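Local coordinates for beta-glycosidase (Bacteroides caccae, PDB 6T2R), which is a family 16 glycoside hydrolase of a gut bacterium, probably an endo-acting O-glycanase that cleaves mucin glycans in their interior to start mucin breakdown, at residues R66-R71 and L75-I80; K120-A125 and L249-E254. One frame throughout, in Å; residues are numbered along the deposited sequence.

Interaction 1. Residues R66-R71 and L75-I80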
loop_
_atom_site.group_PDB
_atom_site.type_symbol
_atom_site.label_atom_id
_atom_site.label_comp_id
_atom_site.label_asym_id
_atom_site.label_seq_id
_atom_site.Cartn_x
_atom_site.Cartn_y
_atom_site.Cartn_z
ATOM N N ARG A 66 -8.441 -2.351 -19.465
ATOM C CA ARG A 66 -7.342 -3.303 -19.739
ATOM C C ARG A 66 -6.342 -3.316 -18.582
ATOM O O ARG A 66 -5.387 -4.109 -18.661
ATOM C CB ARG A 66 -6.674 -2.959 -21.066
ATOM C CG ARG A 66 -7.532 -3.271 -22.290
ATOM C CD ARG A 66 -6.888 -2.740 -23.554
ATOM N NE ARG A 66 -6.726 -1.302 -23.400
ATOM C CZ ARG A 66 -5.984 -0.491 -24.173
ATOM N NH1 ARG A 66 -5.294 -0.951 -25.208
ATOM N NH2 ARG A 66 -5.936 0.804 -23.906
ATOM N N CYS A 67 -6.521 -2.481 -17.555
ATOM C CA CYS A 67 -5.575 -2.428 -16.410
ATOM C C CYS A 67 -6.132 -3.208 -15.197
ATOM O O CYS A 67 -5.451 -3.296 -14.161
ATOM C CB CYS A 67 -5.263 -0.979 -16.066
ATOM S SG CYS A 67 -4.260 -0.144 -17.326
ATOM N N TYR A 68 -7.337 -3.750 -15.312
ATOM C CA TYR A 68 -8.120 -4.321 -14.183
ATOM C C TYR A 68 -8.709 -5.665 -14.611
ATOM O O TYR A 68 -9.139 -5.775 -15.760
ATOM C CB TYR A 68 -9.245 -3.375 -13.793
ATOM C CG TYR A 68 -8.747 -2.025 -13.379
ATOM C CD1 TYR A 68 -8.460 -1.055 -14.320
ATOM C CD2 TYR A 68 -8.535 -1.731 -12.046
ATOM C CE1 TYR A 68 -7.997 0.196 -13.943
ATOM C CE2 TYR A 68 -8.030 -0.504 -11.654
ATOM C CZ TYR A 68 -7.781 0.468 -12.599
ATOM O OH TYR A 68 -7.337 1.690 -12.200
ATOM N N GLU A 69 -8.670 -6.657 -13.729
ATOM C CA GLU A 69 -9.338 -7.963 -13.937
ATOM C C GLU A 69 -9.740 -8.561 -12.588
ATOM O O GLU A 69 -9.017 -8.353 -11.621
ATOM C CB GLU A 69 -8.445 -8.885 -14.752
ATOM C CG GLU A 69 -9.223 -10.049 -15.307
ATOM C CD GLU A 69 -8.395 -11.070 -16.062
ATOM O OE1 GLU A 69 -8.921 -12.186 -16.287
ATOM O OE2 GLU A 69 -7.216 -10.750 -16.396
ATOM N N MET A 70 -10.911 -9.194 -12.510
ATOM C CA MET A 70 -11.245 -10.181 -11.448
ATOM C C MET A 70 -11.110 -11.568 -12.084
ATOM O O MET A 70 -11.692 -11.795 -13.160
ATOM C CB MET A 70 -12.658 -9.987 -10.899
ATOM C CG MET A 70 -12.958 -8.579 -10.535
ATOM S SD MET A 70 -11.869 -7.935 -9.219
ATOM C CE MET A 70 -12.582 -8.762 -7.803
ATOM N N ARG A 71 -10.296 -12.434 -11.493
ATOM C CA ARG A 71 -9.959 -13.750 -12.056
ATOM C C ARG A 71 -9.801 -14.749 -10.918
ATOM O O ARG A 71 -8.881 -14.590 -10.086
ATOM C CB ARG A 71 -8.671 -13.617 -12.858
ATOM C CG ARG A 71 -8.205 -14.940 -13.421
ATOM C CD ARG A 71 -7.183 -14.692 -14.505
ATOM N NE ARG A 71 -5.894 -14.440 -13.930
ATOM C CZ ARG A 71 -5.015 -13.530 -14.328
ATOM N NH1 ARG A 71 -5.262 -12.684 -15.313
ATOM N NH2 ARG A 71 -3.871 -13.463 -13.687
ATOM N N LEU A 75 -8.146 -10.262 -7.334
ATOM C CA LEU A 75 -8.052 -8.956 -8.023
ATOM C C LEU A 75 -6.751 -8.912 -8.846
ATOM O O LEU A 75 -5.749 -9.341 -8.342
ATOM C CB LEU A 75 -8.090 -7.823 -6.991
ATOM C CG LEU A 75 -7.655 -6.456 -7.544
ATOM C CD1 LEU A 75 -8.739 -5.922 -8.478
ATOM C CD2 LEU A 75 -7.352 -5.475 -6.398
ATOM N N ILE A 76 -6.781 -8.396 -10.074
ATOM C CA ILE A 76 -5.600 -8.307 -10.985
ATOM C C ILE A 76 -5.453 -6.859 -11.384
ATOM O O ILE A 76 -6.417 -6.293 -11.900
ATOM C CB ILE A 76 -5.781 -9.162 -12.249
ATOM C CG1 ILE A 76 -6.321 -10.544 -11.900
ATOM C CG2 ILE A 76 -4.481 -9.236 -13.031
ATOM C CD1 ILE A 76 -5.370 -11.341 -11.077
ATOM N N LEU A 77 -4.304 -6.278 -11.130
ATOM C CA LEU A 77 -4.014 -4.889 -11.547
ATOM C C LEU A 77 -2.819 -4.974 -12.464
ATOM O O LEU A 77 -1.915 -5.743 -12.084
ATOM C CB LEU A 77 -3.696 -4.066 -10.298
ATOM C CG LEU A 77 -4.869 -3.880 -9.340
ATOM C CD1 LEU A 77 -4.394 -3.255 -8.031
ATOM C CD2 LEU A 77 -5.951 -3.021 -9.980
ATOM N N LYS A 78 -2.858 -4.313 -13.635
ATOM C CA LYS A 78 -1.861 -4.584 -14.717
ATOM C C LYS A 78 -1.167 -3.285 -15.098
ATOM O O LYS A 78 -1.770 -2.216 -14.915
ATOM C CB LYS A 78 -2.504 -5.213 -15.954
ATOM C CG LYS A 78 -3.445 -6.364 -15.647
ATOM C CD LYS A 78 -4.368 -6.761 -16.799
ATOM C CE LYS A 78 -5.381 -7.785 -16.346
ATOM N NZ LYS A 78 -6.240 -8.231 -17.471
ATOM N N GLY A 79 0.072 -3.422 -15.531
ATOM C CA GLY A 79 0.840 -2.379 -16.222
ATOM C C GLY A 79 1.009 -2.773 -17.692
ATOM O O GLY A 79 1.438 -3.893 -17.938
ATOM N N ILE A 80 0.645 -1.897 -18.627
ATOM C CA ILE A 80 0.641 -2.184 -20.087
ATOM C C ILE A 80 1.236 -0.997 -20.855
ATOM O O ILE A 80 1.232 0.149 -20.364
ATOM C CB ILE A 80 -0.793 -2.483 -20.555
ATOM C CG1 ILE A 80 -1.670 -1.233 -20.466
ATOM C CG2 ILE A 80 -1.374 -3.659 -19.785
ATOM C CD1 ILE A 80 -3.120 -1.470 -20.760
#

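Interaction 2. Residues K120-A125 and L249-E254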
loop_
_atom_site.group_PDB
_atom_site.type_symbol
_atom_site.label_atom_id
_atom_site.label_comp_id
_atom_site.label_asym_id
_atom_site.label_seq_id
_atom_site.Cartn_x
_atom_site.Cartn_y
_atom_site.Cartn_z
ATOM N N LYS A 120 11.134 -5.136 -15.620
ATOM C CA LYS A 120 12.046 -3.982 -15.521
ATOM C C LYS A 120 11.187 -2.715 -15.593
ATOM O O LYS A 120 10.422 -2.549 -16.594
ATOM C CB LYS A 120 13.100 -4.031 -16.627
ATOM C CG LYS A 120 14.286 -3.106 -16.395
ATOM C CD LYS A 120 14.972 -2.677 -17.678
ATOM C CE LYS A 120 16.474 -2.502 -17.549
ATOM N NZ LYS A 120 16.823 -1.615 -16.410
ATOM N N GLY A 121 11.270 -1.887 -14.548
ATOM C CA GLY A 121 10.511 -0.628 -14.430
ATOM C C GLY A 121 9.221 -0.766 -13.659
ATOM O O GLY A 121 8.590 0.258 -13.389
ATOM N N ALA A 122 8.850 -1.975 -13.259
ATOM C CA ALA A 122 7.658 -2.175 -12.401
ATOM C C ALA A 122 8.025 -1.966 -10.911
ATOM O O ALA A 122 9.135 -2.379 -10.463
ATOM C CB ALA A 122 7.052 -3.527 -12.683
ATOM N N TRP A 123 7.115 -1.318 -10.176
ATOM C CA TRP A 123 7.199 -1.099 -8.709
ATOM C C TRP A 123 5.787 -1.008 -8.154
ATOM O O TRP A 123 5.337 0.041 -7.686
ATOM C CB TRP A 123 8.062 0.121 -8.375
ATOM C CG TRP A 123 7.683 1.418 -9.011
ATOM C CD1 TRP A 123 7.413 1.654 -10.327
ATOM C CD2 TRP A 123 7.636 2.700 -8.359
ATOM N NE1 TRP A 123 7.173 2.986 -10.527
ATOM C CE2 TRP A 123 7.297 3.655 -9.335
ATOM C CE3 TRP A 123 7.805 3.126 -7.044
ATOM C CZ2 TRP A 123 7.117 5.005 -9.041
ATOM C CZ3 TRP A 123 7.631 4.468 -6.751
ATOM C CH2 TRP A 123 7.295 5.390 -7.742
ATOM N N PRO A 124 5.055 -2.145 -8.171
ATOM C CA PRO A 124 3.757 -2.235 -7.498
ATOM C C PRO A 124 3.890 -1.922 -5.999
ATOM O O PRO A 124 4.890 -2.275 -5.434
ATOM C CB PRO A 124 3.359 -3.698 -7.675
ATOM C CG PRO A 124 4.714 -4.386 -7.817
ATOM C CD PRO A 124 5.497 -3.446 -8.696
ATOM N N ALA A 125 2.907 -1.230 -5.434
ATOM C CA ALA A 125 2.934 -0.748 -4.043
ATOM C C ALA A 125 1.631 -1.080 -3.327
ATOM O O ALA A 125 0.561 -1.166 -3.974
ATOM C CB ALA A 125 3.211 0.743 -3.999
ATOM N N LEU A 249 6.317 -6.306 -20.510
ATOM C CA LEU A 249 4.870 -6.010 -20.378
ATOM C C LEU A 249 4.062 -6.891 -21.330
ATOM O O LEU A 249 4.576 -7.361 -22.335
ATOM C CB LEU A 249 4.641 -4.527 -20.660
ATOM C CG LEU A 249 5.520 -3.579 -19.844
ATOM C CD1 LEU A 249 5.097 -2.147 -20.077
ATOM C CD2 LEU A 249 5.480 -3.897 -18.363
ATOM N N PRO A 250 2.766 -7.134 -21.023
ATOM C CA PRO A 250 2.126 -6.584 -19.823
ATOM C C PRO A 250 2.582 -7.303 -18.541
ATOM O O PRO A 250 3.169 -8.375 -18.608
ATOM C CB PRO A 250 0.637 -6.814 -20.101
ATOM C CG PRO A 250 0.623 -8.093 -20.897
ATOM C CD PRO A 250 1.835 -7.963 -21.796
ATOM N N VAL A 251 2.368 -6.661 -17.391
ATOM C CA VAL A 251 2.741 -7.224 -16.069
ATOM C C VAL A 251 1.537 -7.086 -15.142
ATOM O O VAL A 251 0.746 -6.115 -15.309
ATOM C CB VAL A 251 4.009 -6.550 -15.539
ATOM C CG1 VAL A 251 3.743 -5.118 -15.090
ATOM C CG2 VAL A 251 4.633 -7.381 -14.435
ATOM N N GLU A 252 1.374 -8.061 -14.249
ATOM C CA GLU A 252 0.270 -8.063 -13.260
ATOM C C GLU A 252 0.800 -8.173 -11.830
ATOM O O GLU A 252 1.935 -8.624 -11.627
ATOM C CB GLU A 252 -0.666 -9.262 -13.380
ATOM C CG GLU A 252 -0.751 -9.854 -14.739
ATOM C CD GLU A 252 -1.797 -10.942 -14.765
ATOM O OE1 GLU A 252 -2.642 -10.892 -15.651
ATOM O OE2 GLU A 252 -1.816 -11.757 -13.841
ATOM N N MET A 253 -0.023 -7.715 -10.896
ATOM C CA MET A 253 0.033 -8.101 -9.469
ATOM C C MET A 253 -1.333 -8.705 -9.202
ATOM O O MET A 253 -2.310 -8.216 -9.795
ATOM C CB MET A 253 0.280 -6.933 -8.517
ATOM C CG MET A 253 -0.686 -5.776 -8.686
ATOM S SD MET A 253 -0.353 -4.360 -7.575
ATOM C CE MET A 253 0.205 -5.256 -6.114
ATOM N N GLU A 254 -1.357 -9.782 -8.437
ATOM C CA GLU A 254 -2.597 -10.513 -8.072
ATOM C C GLU A 254 -2.808 -10.334 -6.582
ATOM O O GLU A 254 -1.864 -10.588 -5.803
ATOM C CB GLU A 254 -2.463 -12.003 -8.386
ATOM C CG GLU A 254 -1.694 -12.260 -9.660
ATOM C CD GLU A 254 -1.397 -13.719 -9.906
ATOM O OE1 GLU A 254 -2.368 -14.490 -10.009
ATOM O OE2 GLU A 254 -0.185 -14.060 -10.018
#

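Interaction 1. Residues R66-R71 and L75-I80
The guanidinium of Arg71 has Ile76 CD1 over one face, 3.7 Å from Arg71 NH2 and offset toward the rim, the two side chains crossing at about a right angle. Arg71 NH2 also makes a salt bridge with Glu252. The Tyr68 ring meets Leu77 obliquely, its CD2 lying 3.6 Å from Leu77 CD2; its OH bonds to Ser62 O and Gly96 O, and Arg49 makes a cation-pi contact with the ring. A third flat group, the Glu69 carboxylate, is shared by two cations through one oxygen. Lys78 NZ comes to Glu69 OE2 on the anti side at 2.9 Å, 30° out of the carboxylate plane, while Arg71 NH1 adds a weak bond of 3.0 Å to that same Glu69 OE2. The resulting salt-bridge network of Glu69, Arg71 and Lys78 probably keeps the glutamate ionised. Residues 68-71 and 75-80 are the arms of a beta hairpin in the beta-sandwich (jelly roll) fold of family 16. Glu69 and Ile76 form the antiparallel hydrogen-bonded pair, exchanging both backbone bonds, whereas Tyr68-Leu77 and Met70-Leu75 are non-hydrogen-bonded pairs. Just before strand 68-71, Cys67 O in the 3-10 turn accepts Lys78 N at 2.8 Å. Lys78 starts with CG anti to its carbonyl carbon (chi1 -47°) and runs on extended, which carries CD past Arg66 O at 3.4 Å and delivers the ammonium to Glu69. On the face bearing Tyr68 and Leu77, Met70 SD rests 3.8 Å from Leu75 CD1, near Phe37.

Interaction 2. Residues K120-A125 and L249-E254
Met253, Pro124 and Ala122 give up the most surface where the loop 120-125 faces strand 251-263 inside the beta sandwich of the family 16 jelly roll. The loop leaves strand 108-116, a direct neighbour of strand 251-263, and feeds strand 125-130, which pairs elsewhere with strands 143-145, 147-148 and 228-233. No hydrogen bond crosses between the two segments; their backbones stand well apart, with Pro124 CA and Met253 CA 7.2 Å from each other, and apolar side chains span the gap. Met253 makes the larger of the two contacts. Its CG lies between the backbone N and the carbonyl carbon (chi1 53°), and the chain then extends through chi2 toward the proline, so that the sulfur end meets the pyrrolidine ring at its CB corner. Two residues earlier on both segments, Ala122 CB and Val251 CG1 approach at 4.4 Å, a looser touch between two methyl groups; Val251 also packs on Ala119. All four touching residues are buried. The loop has backbone hydrogen bonds of its own, Ala122 with Asn151, Trp123 with Gln235 and Ala125 with Asp233. The CB atoms of Ala122 and Pro124 point toward the strand. The bend at the last torsion of Met253 (chi3 -36°) brings both SD and CE of Met253 to 3.8 Å from Pro124 CB.

Overall arrangement
The two interactions share one sheet: strand 74-81 of interaction 1 pairs with strand 251-263 of interaction 2, and their centres lie 10 Å apart. The two strands are antiparallel neighbours, joined by Gly79 N and Val251 O at 2.8 Å. Alongside, Arg71 NH2 reaches Glu252 OE2 at 2.7 Å, extending the charged network of interaction 1 onto strand 251-263, and Ile76 CG2 packs 3.6 Å from Glu252 OE1. Met253 touches Leu77 as well as the loop 120-125, linking the hairpin to interaction 2 through apolar side chains. In family 16 enzymes the catalytic acids usually lie on a strand of the cleft, here probably that of 143-148, which pairs with strand 125-130, the strand that the loop of interaction 2 leads into.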